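Local coordinates for DsbA family protein (Salmonella typhimurium, PDB 7JVE) that acts as a trimeric thioredoxin-like enzyme with both thiol oxidase and disulfide isomerase activities, at residues M88-Q93 and F116-F121; K109-T114 and A248-K253; F121-S126 and G215-V220. One frame throughout, in Å; residues are numbered along the deposited sequence.

Interaction 1 of 3, residues M88-Q93 and F116-F121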
loop_
_atom_site.group_PDB
_atom_site.type_symbol
_atom_site.label_atom_id
_atom_site.label_comp_id
_atom_site.label_asym_id
_atom_site.label_seq_id
_atom_site.Cartn_x
_atom_site.Cartn_y
_atom_site.Cartn_z
ATOM N N MET A 88 -13.846 -10.462 -21.201
ATOM C CA MET A 88 -13.215 -10.605 -19.892
ATOM C C MET A 88 -11.860 -11.289 -20.018
ATOM O O MET A 88 -11.778 -12.459 -20.415
ATOM C CB MET A 88 -14.116 -11.357 -18.908
ATOM C CG MET A 88 -15.514 -10.758 -18.752
ATOM S SD MET A 88 -16.799 -11.863 -18.100
ATOM C CE MET A 88 -16.876 -13.161 -19.341
ATOM N N PHE A 89 -10.807 -10.541 -19.682
ATOM C CA PHE A 89 -9.452 -11.056 -19.543
ATOM C C PHE A 89 -9.235 -11.496 -18.095
ATOM O O PHE A 89 -9.350 -10.689 -17.164
ATOM C CB PHE A 89 -8.443 -9.987 -19.949
ATOM C CG PHE A 89 -8.496 -9.640 -21.410
ATOM C CD1 PHE A 89 -9.521 -8.846 -21.908
ATOM C CD2 PHE A 89 -7.541 -10.160 -22.297
ATOM C CE1 PHE A 89 -9.569 -8.517 -23.263
ATOM C CE2 PHE A 89 -7.577 -9.851 -23.647
ATOM C CZ PHE A 89 -8.595 -9.020 -24.146
ATOM N N PHE A 90 -8.927 -12.774 -17.909
ATOM C CA PHE A 90 -8.807 -13.336 -16.580
ATOM C C PHE A 90 -7.817 -14.492 -16.625
ATOM O O PHE A 90 -7.590 -15.110 -17.674
ATOM C CB PHE A 90 -10.159 -13.828 -16.049
ATOM C CG PHE A 90 -10.694 -14.986 -16.825
ATOM C CD1 PHE A 90 -11.386 -14.782 -18.007
ATOM C CD2 PHE A 90 -10.432 -16.288 -16.420
ATOM C CE1 PHE A 90 -11.838 -15.857 -18.743
ATOM C CE2 PHE A 90 -10.895 -17.358 -17.145
ATOM C CZ PHE A 90 -11.597 -17.146 -18.304
ATOM N N ASP A 91 -7.220 -14.748 -15.465
ATOM C CA ASP A 91 -6.354 -15.888 -15.198
ATOM C C ASP A 91 -7.036 -16.700 -14.100
ATOM O O ASP A 91 -7.510 -16.124 -13.111
ATOM C CB ASP A 91 -4.962 -15.378 -14.773
ATOM C CG ASP A 91 -3.949 -16.487 -14.477
ATOM O OD1 ASP A 91 -4.325 -17.645 -14.164
ATOM O OD2 ASP A 91 -2.733 -16.155 -14.533
ATOM N N TYR A 92 -7.132 -18.021 -14.279
ATOM C CA TYR A 92 -7.779 -18.812 -13.240
ATOM C C TYR A 92 -7.057 -18.715 -11.893
ATOM O O TYR A 92 -7.687 -18.927 -10.852
ATOM C CB TYR A 92 -7.903 -20.277 -13.655
ATOM C CG TYR A 92 -9.010 -20.530 -14.652
ATOM C CD1 TYR A 92 -10.356 -20.421 -14.277
ATOM C CD2 TYR A 92 -8.722 -20.868 -15.965
ATOM C CE1 TYR A 92 -11.375 -20.650 -15.181
ATOM C CE2 TYR A 92 -9.741 -21.101 -16.892
ATOM C CZ TYR A 92 -11.063 -20.988 -16.495
ATOM O OH TYR A 92 -12.074 -21.229 -17.405
ATOM N N GLN A 93 -5.765 -18.392 -11.875
ATOM C CA GLN A 93 -5.038 -18.277 -10.618
ATOM C C GLN A 93 -4.974 -16.850 -10.092
ATOM O O GLN A 93 -4.342 -16.601 -9.066
ATOM C CB GLN A 93 -3.635 -18.847 -10.772
ATOM C CG GLN A 93 -3.674 -20.333 -10.944
ATOM C CD GLN A 93 -2.334 -20.960 -10.734
ATOM O OE1 GLN A 93 -1.964 -21.282 -9.596
ATOM N NE2 GLN A 93 -1.583 -21.152 -11.827
ATOM N N PHE A 116 -21.125 -12.463 -23.487
ATOM C CA PHE A 116 -19.985 -12.469 -22.576
ATOM C C PHE A 116 -18.897 -13.361 -23.165
ATOM O O PHE A 116 -19.124 -14.553 -23.409
ATOM C CB PHE A 116 -20.396 -12.928 -21.178
ATOM C CG PHE A 116 -21.301 -11.957 -20.459
ATOM C CD1 PHE A 116 -22.660 -11.894 -20.765
ATOM C CD2 PHE A 116 -20.795 -11.100 -19.474
ATOM C CE1 PHE A 116 -23.509 -11.000 -20.098
ATOM C CE2 PHE A 116 -21.631 -10.216 -18.801
ATOM C CZ PHE A 116 -22.991 -10.156 -19.114
ATOM N N ILE A 117 -17.737 -12.764 -23.430
ATOM C CA ILE A 117 -16.632 -13.408 -24.117
ATOM C C ILE A 117 -15.511 -13.623 -23.112
ATOM O O ILE A 117 -15.184 -12.723 -22.333
ATOM C CB ILE A 117 -16.166 -12.550 -25.312
ATOM C CG1 ILE A 117 -17.367 -12.219 -26.215
ATOM C CG2 ILE A 117 -15.060 -13.250 -26.071
ATOM C CD1 ILE A 117 -17.014 -11.457 -27.491
ATOM N N PHE A 118 -14.920 -14.810 -23.133
ATOM C CA PHE A 118 -13.937 -15.234 -22.140
ATOM C C PHE A 118 -12.545 -15.273 -22.764
ATOM O O PHE A 118 -12.292 -16.056 -23.688
ATOM C CB PHE A 118 -14.319 -16.608 -21.581
ATOM C CG PHE A 118 -15.591 -16.591 -20.752
ATOM C CD1 PHE A 118 -16.834 -16.613 -21.365
ATOM C CD2 PHE A 118 -15.534 -16.533 -19.356
ATOM C CE1 PHE A 118 -18.016 -16.589 -20.602
ATOM C CE2 PHE A 118 -16.700 -16.511 -18.583
ATOM C CZ PHE A 118 -17.944 -16.531 -19.209
ATOM N N LYS A 119 -11.643 -14.444 -22.264
ATOM C CA LYS A 119 -10.266 -14.405 -22.771
ATOM C C LYS A 119 -9.324 -14.908 -21.675
ATOM O O LYS A 119 -8.848 -14.131 -20.852
ATOM C CB LYS A 119 -9.875 -12.981 -23.213
ATOM C CG LYS A 119 -10.805 -12.377 -24.225
ATOM C CD LYS A 119 -10.647 -13.078 -25.574
ATOM C CE LYS A 119 -11.116 -12.195 -26.707
ATOM N NZ LYS A 119 -10.887 -12.821 -28.034
ATOM N N GLU A 120 -9.045 -16.210 -21.686
ATOM C CA GLU A 120 -8.113 -16.802 -20.732
ATOM C C GLU A 120 -6.682 -16.431 -21.100
ATOM O O GLU A 120 -6.290 -16.559 -22.266
ATOM C CB GLU A 120 -8.265 -18.321 -20.731
ATOM C CG GLU A 120 -9.580 -18.803 -20.186
ATOM C CD GLU A 120 -9.825 -20.279 -20.440
ATOM O OE1 GLU A 120 -8.921 -21.080 -20.165
ATOM O OE2 GLU A 120 -10.938 -20.642 -20.883
ATOM N N PHE A 121 -5.899 -15.984 -20.110
ATOM C CA PHE A 121 -4.505 -15.628 -20.329
ATOM C C PHE A 121 -3.726 -15.797 -19.029
ATOM O O PHE A 121 -4.321 -15.880 -17.946
ATOM C CB PHE A 121 -4.373 -14.191 -20.883
ATOM C CG PHE A 121 -4.462 -13.091 -19.826
ATOM C CD1 PHE A 121 -5.610 -12.917 -19.074
ATOM C CD2 PHE A 121 -3.407 -12.203 -19.630
ATOM C CE1 PHE A 121 -5.708 -11.889 -18.106
ATOM C CE2 PHE A 121 -3.493 -11.177 -18.673
ATOM C CZ PHE A 121 -4.650 -11.026 -17.902
HETATM O O HOH W 1 -11.163 -22.931 -19.438
HETATM O O HOH W 2 -5.494 -18.588 -17.027
#
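This contact is the parallel strand pair of a beta-alpha-beta unit in the thioredoxin fold: strand 84-90, helix 95-110, strand 115-120. The C94-C97 disulfide follows directly after 88-93. Four backbone hydrogen bonds join the two segments. M88 N donates to I117 O at 2.9 Å, nearly along the C=O axis, and M88 O takes K119 N at 2.7 Å. F90 N then meets K119 O from above the carbonyl plane, and F121 N reaches F90 O at 3.1 Å, in the plane.

M88 bends at chi3 (-62°), which lays CE over the centre of the F118 ring, 3.5 Å from its centroid. On the other sheet face, K119 CB lies over the F89 ring. The K119 amine continues to S74 OG and E68 O.

F90 CG takes the crowded position between N and C (chi1 66°). The ring then lies alongside E120, with CZ 3.2 Å from E120 CG, and its CE1 meets the F118 ring at the edge. E120 OE2 is hydrogen-bonded to Y150 OH, and water 1 bridges it to Y92 OH. D91 forms an Asx turn: its OD1 accepts Q93 N at 2.8 Å, from above the carboxylate plane.

Interaction 2 of 3, residues K109-T114 and A248-K253; sequences KANPDT and AIQKAK
In this thioredoxin-fold domain, the turn between helix 95-110 and strand 115-120 meets the last turns of the C-terminal helix 242-253. The contact lies at the end of the domain away from the C94-C97 disulfide and is partly buried. Apolar I249 packs against the turn, and K253 adds a salt bridge.

The first segment starts with the last residues of helix 95-110. N111 is the first to leave helical geometry. Residues N111 to T114 form a type I beta turn, closed by T114 N donating to N111 O at 3.1 Å.

The N111 side chain has CG anti to its carbonyl carbon (chi1 -67°), which points the amide at helix 242-253. There it meets I249 tip to tip, and each end of the amide faces a different branch. N111 OD1 is 3.6 Å from I249 CG2, and N111 ND2 is 3.9 Å from I249 CD1. ND2 is gripped from both helices: it donates to L107 O and to Q246 OE1. This should fix the rotation of the amide. I249 itself packs on V86 of strand 84-90.

D113 comes next, in the crowded chi1 position (62°). The D113 and K253 side chains cross at about a right angle. D113 OD1 makes a salt bridge to K253 NZ at 3.3 Å, weak as a hydrogen bond. The K253 chain bends at chi3 (-63°) and again at chi4, which brings NZ back alongside its own helix, to Q250.

T114 ends the segment. Its OG1 sits 3.9 Å from I249 CG2, and the T114 and I249 side chains cross obliquely. The firmer bond of the lysine is within its helix: K253 NZ donates to Q250 OE1 at 3.0 Å, from above the carbonyl plane.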
loop_
_atom_site.group_PDB
_atom_site.type_symbol
_atom_site.label_atom_id
_atom_site.label_comp_id
_atom_site.label_asym_id
_atom_site.label_seq_id
_atom_site.Cartn_x
_atom_site.Cartn_y
_atom_site.Cartn_z
ATOM N N LYS A 109 -26.710 -13.784 -15.613
ATOM C CA LYS A 109 -28.122 -14.093 -15.451
ATOM C C LYS A 109 -28.972 -12.860 -15.685
ATOM O O LYS A 109 -30.059 -12.954 -16.261
ATOM C CB LYS A 109 -28.391 -14.675 -14.063
ATOM C CG LYS A 109 -27.676 -15.992 -13.836
ATOM C CD LYS A 109 -28.530 -16.957 -13.016
ATOM C CE LYS A 109 -27.680 -17.805 -12.073
ATOM N NZ LYS A 109 -28.532 -18.626 -11.159
ATOM N N ALA A 110 -28.494 -11.698 -15.253
ATOM C CA ALA A 110 -29.289 -10.486 -15.365
ATOM C C ALA A 110 -29.266 -9.892 -16.762
ATOM O O ALA A 110 -30.059 -8.988 -17.040
ATOM C CB ALA A 110 -28.806 -9.440 -14.364
ATOM N N ASN A 111 -28.384 -10.361 -17.642
ATOM C CA ASN A 111 -28.237 -9.811 -18.992
ATOM C C ASN A 111 -28.196 -10.945 -20.014
ATOM O O ASN A 111 -27.177 -11.160 -20.684
ATOM C CB ASN A 111 -26.981 -8.939 -19.082
ATOM C CG ASN A 111 -27.088 -7.668 -18.233
ATOM O OD1 ASN A 111 -27.580 -6.628 -18.698
ATOM N ND2 ASN A 111 -26.627 -7.749 -16.984
ATOM N N PRO A 112 -29.294 -11.701 -20.156
ATOM C CA PRO A 112 -29.296 -12.830 -21.102
ATOM C C PRO A 112 -29.194 -12.400 -22.555
ATOM O O PRO A 112 -28.900 -13.233 -23.422
ATOM C CB PRO A 112 -30.635 -13.513 -20.823
ATOM C CG PRO A 112 -31.512 -12.398 -20.368
ATOM C CD PRO A 112 -30.611 -11.524 -19.522
ATOM N N ASP A 113 -29.418 -11.126 -22.829
ATOM C CA ASP A 113 -29.375 -10.534 -24.156
ATOM C C ASP A 113 -27.984 -10.062 -24.558
ATOM O O ASP A 113 -27.815 -9.589 -25.687
ATOM C CB ASP A 113 -30.335 -9.350 -24.188
ATOM C CG ASP A 113 -29.931 -8.251 -23.187
ATOM O OD1 ASP A 113 -29.928 -7.062 -23.590
ATOM O OD2 ASP A 113 -29.584 -8.575 -22.022
ATOM N N THR A 114 -27.000 -10.155 -23.661
ATOM C CA THR A 114 -25.674 -9.597 -23.865
ATOM C C THR A 114 -24.671 -10.731 -24.015
ATOM O O THR A 114 -24.811 -11.792 -23.406
ATOM C CB THR A 114 -25.301 -8.670 -22.693
ATOM O OG1 THR A 114 -26.124 -7.496 -22.717
ATOM C CG2 THR A 114 -23.835 -8.256 -22.727
ATOM N N ALA A 248 -21.917 0.123 -17.645
ATOM C CA ALA A 248 -21.169 -0.011 -18.889
ATOM C C ALA A 248 -21.959 -0.800 -19.928
ATOM O O ALA A 248 -21.916 -0.483 -21.125
ATOM C CB ALA A 248 -19.825 -0.701 -18.623
ATOM N N ILE A 249 -22.684 -1.836 -19.489
ATOM C CA ILE A 249 -23.538 -2.599 -20.399
ATOM C C ILE A 249 -24.632 -1.704 -20.973
ATOM O O ILE A 249 -24.888 -1.704 -22.179
ATOM C CB ILE A 249 -24.120 -3.832 -19.678
ATOM C CG1 ILE A 249 -23.027 -4.889 -19.457
ATOM C CG2 ILE A 249 -25.306 -4.418 -20.436
ATOM C CD1 ILE A 249 -23.430 -5.992 -18.483
ATOM N N GLN A 250 -25.284 -0.915 -20.123
ATOM C CA GLN A 250 -26.370 -0.070 -20.619
ATOM C C GLN A 250 -25.841 0.995 -21.573
ATOM O O GLN A 250 -26.490 1.321 -22.573
ATOM C CB GLN A 250 -27.136 0.559 -19.448
ATOM C CG GLN A 250 -27.773 -0.481 -18.530
ATOM C CD GLN A 250 -28.751 -1.405 -19.283
ATOM O OE1 GLN A 250 -28.555 -2.625 -19.356
ATOM N NE2 GLN A 250 -29.805 -0.821 -19.841
ATOM N N LYS A 251 -24.653 1.529 -21.291
ATOM C CA LYS A 251 -24.028 2.490 -22.190
ATOM C C LYS A 251 -23.682 1.843 -23.529
ATOM O O LYS A 251 -23.790 2.488 -24.583
ATOM C CB LYS A 251 -22.792 3.063 -21.499
ATOM C CG LYS A 251 -21.854 3.904 -22.323
ATOM C CD LYS A 251 -20.822 4.513 -21.367
ATOM C CE LYS A 251 -19.463 4.710 -22.016
ATOM N NZ LYS A 251 -18.406 5.025 -21.000
ATOM N N ALA A 252 -23.289 0.565 -23.513
ATOM C CA ALA A 252 -22.960 -0.138 -24.743
ATOM C C ALA A 252 -24.200 -0.531 -25.530
ATOM O O ALA A 252 -24.108 -0.743 -26.746
ATOM C CB ALA A 252 -22.115 -1.380 -24.436
ATOM N N LYS A 253 -25.356 -0.630 -24.875
ATOM C CA LYS A 253 -26.587 -0.878 -25.607
ATOM C C LYS A 253 -27.223 0.397 -26.132
ATOM O O LYS A 253 -27.820 0.379 -27.216
ATOM C CB LYS A 253 -27.585 -1.635 -24.727
ATOM C CG LYS A 253 -27.198 -3.081 -24.519
ATOM C CD LYS A 253 -28.316 -3.919 -23.888
ATOM C CE LYS A 253 -28.680 -3.444 -22.514
ATOM N NZ LYS A 253 -28.840 -4.614 -21.595
#

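Interaction 3 of 3, residues F121-S126 and G215-V220; sequences FPIFSS and GTPAFV. With EDO (1,2-ethanediol), chain H.
The loop before strand 218-223 corresponds to the proline loop of the thioredoxin fold, next to the CxxC pair. In relatives the proline is usually cis. Here the T216-P217 peptide is modelled trans, with T216 CA and P217 CA 3.8 Å apart.

Two side chains of 121-126 touch this loop. F121 presents a ring edge to its backbone. F121 CE2 is 3.7 Å from G215 N, and F121 CZ is 3.9 Å from P217 N, both nitrogens close to the ring plane. I123 packs on G215 and P217 as well. Its CG2, anti to the backbone N, is 3.5 Å from G215 O. The I123 and P217 side chains cross at about a right angle, with I123 CD1 4.0 Å from P217 CG. G215 has a positive phi of 76°, which suits a residue without a side chain.

P217 also touches C94, W96 and C97, so the packing lies beside the disulfide. D91 positions the I123 backbone. Q205 and A208 of helix 199-210 pack on F121. V163 of the second subunit packs on T216 and A218, and E105 of that subunit packs on F124.

No direct hydrogen bond links the two segments. Water 3 bridges them instead: it donates to P122 O at 2.8 Å and accepts from G215 N at 2.7 Å.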
loop_
_atom_site.group_PDB
_atom_site.type_symbol
_atom_site.label_atom_id
_atom_site.label_comp_id
_atom_site.label_asym_id
_atom_site.label_seq_id
_atom_site.Cartn_x
_atom_site.Cartn_y
_atom_site.Cartn_z
ATOM N N PHE A 121 -5.899 -15.984 -20.110
ATOM C CA PHE A 121 -4.505 -15.628 -20.329
ATOM C C PHE A 121 -3.726 -15.797 -19.029
ATOM O O PHE A 121 -4.321 -15.880 -17.946
ATOM C CB PHE A 121 -4.373 -14.191 -20.883
ATOM C CG PHE A 121 -4.462 -13.091 -19.826
ATOM C CD1 PHE A 121 -5.610 -12.917 -19.074
ATOM C CD2 PHE A 121 -3.407 -12.203 -19.630
ATOM C CE1 PHE A 121 -5.708 -11.889 -18.106
ATOM C CE2 PHE A 121 -3.493 -11.177 -18.673
ATOM C CZ PHE A 121 -4.650 -11.026 -17.902
ATOM N N PRO A 122 -2.380 -15.858 -19.099
ATOM C CA PRO A 122 -1.567 -16.060 -17.891
ATOM C C PRO A 122 -0.903 -14.780 -17.404
ATOM O O PRO A 122 -0.171 -14.147 -18.173
ATOM C CB PRO A 122 -0.505 -17.053 -18.367
ATOM C CG PRO A 122 -0.413 -16.801 -19.880
ATOM C CD PRO A 122 -1.547 -15.904 -20.307
ATOM N N ILE A 123 -1.109 -14.413 -16.134
ATOM C CA ILE A 123 -0.528 -13.174 -15.616
ATOM C C ILE A 123 0.992 -13.269 -15.571
ATOM O O ILE A 123 1.693 -12.299 -15.870
ATOM C CB ILE A 123 -1.110 -12.849 -14.230
ATOM C CG1 ILE A 123 -2.579 -12.474 -14.348
ATOM C CG2 ILE A 123 -0.308 -11.733 -13.541
ATOM C CD1 ILE A 123 -3.204 -12.184 -13.013
ATOM N N PHE A 124 1.526 -14.427 -15.207
ATOM C CA PHE A 124 2.967 -14.611 -15.113
ATOM C C PHE A 124 3.426 -15.765 -16.002
ATOM O O PHE A 124 2.668 -16.689 -16.329
ATOM C CB PHE A 124 3.425 -14.882 -13.667
ATOM C CG PHE A 124 3.173 -13.744 -12.715
ATOM C CD1 PHE A 124 3.902 -12.557 -12.808
ATOM C CD2 PHE A 124 2.226 -13.870 -11.710
ATOM C CE1 PHE A 124 3.681 -11.521 -11.924
ATOM C CE2 PHE A 124 2.001 -12.838 -10.821
ATOM C CZ PHE A 124 2.730 -11.661 -10.928
ATOM N N SER A 125 4.705 -15.694 -16.366
ATOM C CA SER A 125 5.330 -16.721 -17.192
ATOM C C SER A 125 5.156 -18.124 -16.604
ATOM O O SER A 125 4.845 -19.077 -17.330
ATOM C CB SER A 125 6.813 -16.375 -17.360
ATOM O OG SER A 125 7.539 -17.524 -17.741
ATOM N N SER A 126 5.344 -18.275 -15.285
ATOM C CA SER A 126 5.223 -19.595 -14.668
ATOM C C SER A 126 3.802 -20.142 -14.737
ATOM O O SER A 126 3.594 -21.341 -14.487
ATOM C CB SER A 126 5.676 -19.557 -13.200
ATOM O OG SER A 126 4.873 -18.651 -12.464
ATOM N N GLY A 215 -0.560 -8.975 -17.904
ATOM C CA GLY A 215 -0.468 -9.130 -16.472
ATOM C C GLY A 215 -1.593 -8.504 -15.680
ATOM O O GLY A 215 -1.548 -8.558 -14.455
ATOM N N THR A 216 -2.600 -7.923 -16.326
ATOM C CA THR A 216 -3.641 -7.161 -15.633
ATOM C C THR A 216 -5.027 -7.565 -16.129
ATOM O O THR A 216 -5.427 -7.172 -17.247
ATOM C CB THR A 216 -3.418 -5.651 -15.785
ATOM O OG1 THR A 216 -3.592 -5.261 -17.146
ATOM C CG2 THR A 216 -1.993 -5.207 -15.301
ATOM N N PRO A 217 -5.801 -8.307 -15.342
ATOM C CA PRO A 217 -7.179 -8.631 -15.743
ATOM C C PRO A 217 -8.016 -7.375 -15.969
ATOM O O PRO A 217 -7.804 -6.337 -15.333
ATOM C CB PRO A 217 -7.708 -9.450 -14.560
ATOM C CG PRO A 217 -6.459 -10.024 -13.922
ATOM C CD PRO A 217 -5.457 -8.882 -14.032
ATOM N N ALA A 218 -8.984 -7.481 -16.886
ATOM C CA ALA A 218 -9.771 -6.322 -17.308
ATOM C C ALA A 218 -11.026 -6.772 -18.035
ATOM O O ALA A 218 -11.116 -7.901 -18.533
ATOM C CB ALA A 218 -8.974 -5.376 -18.225
ATOM N N PHE A 219 -11.995 -5.859 -18.078
ATOM C CA PHE A 219 -13.223 -5.973 -18.856
ATOM C C PHE A 219 -13.201 -4.929 -19.958
ATOM O O PHE A 219 -12.822 -3.780 -19.710
ATOM C CB PHE A 219 -14.478 -5.716 -18.007
ATOM C CG PHE A 219 -14.691 -6.703 -16.903
ATOM C CD1 PHE A 219 -14.153 -6.473 -15.641
ATOM C CD2 PHE A 219 -15.438 -7.848 -17.111
ATOM C CE1 PHE A 219 -14.347 -7.367 -14.619
ATOM C CE2 PHE A 219 -15.633 -8.760 -16.080
ATOM C CZ PHE A 219 -15.083 -8.523 -14.835
ATOM N N VAL A 220 -13.645 -5.316 -21.155
ATOM C CA VAL A 220 -13.999 -4.383 -22.217
ATOM C C VAL A 220 -15.477 -4.554 -22.528
ATOM O O VAL A 220 -15.925 -5.654 -22.892
ATOM C CB VAL A 220 -13.177 -4.585 -23.497
ATOM C CG1 VAL A 220 -13.428 -3.395 -24.438
ATOM C CG2 VAL A 220 -11.702 -4.756 -23.177
HETATM C C1 EDO H . 6.895 -17.817 -21.330
HETATM O O1 EDO H . 6.478 -16.726 -20.517
HETATM C C2 EDO H . 6.625 -19.107 -20.559
HETATM O O2 EDO H . 6.954 -20.237 -21.388
HETATM O O HOH W 3 -0.191 -11.457 -18.995
#

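Interactions 1 and 3 sit side by side, with centres about 8 Å apart, and share F121. F89 N lies 2.9 Å from A218 O, consistent with the antiparallel pairing of strands 84-90 and 218-223. D91 OD2 lies 2.9 Å from I123 N, tying the residue just after strand 84-90 to the 121-126 loop. Both contacts border the C94-C97 disulfide: F90 of interaction 1 and P217 of interaction 3 touch the CxxC residues. Interaction 2 lies at the other end of the sheet, its centre about 18 Å from interaction 1 and about 24 Å from interaction 3. It meets interaction 1 through F116: CE1 is 3.7 Å from N111 O, CZ 4.2 Å from I249 CD1.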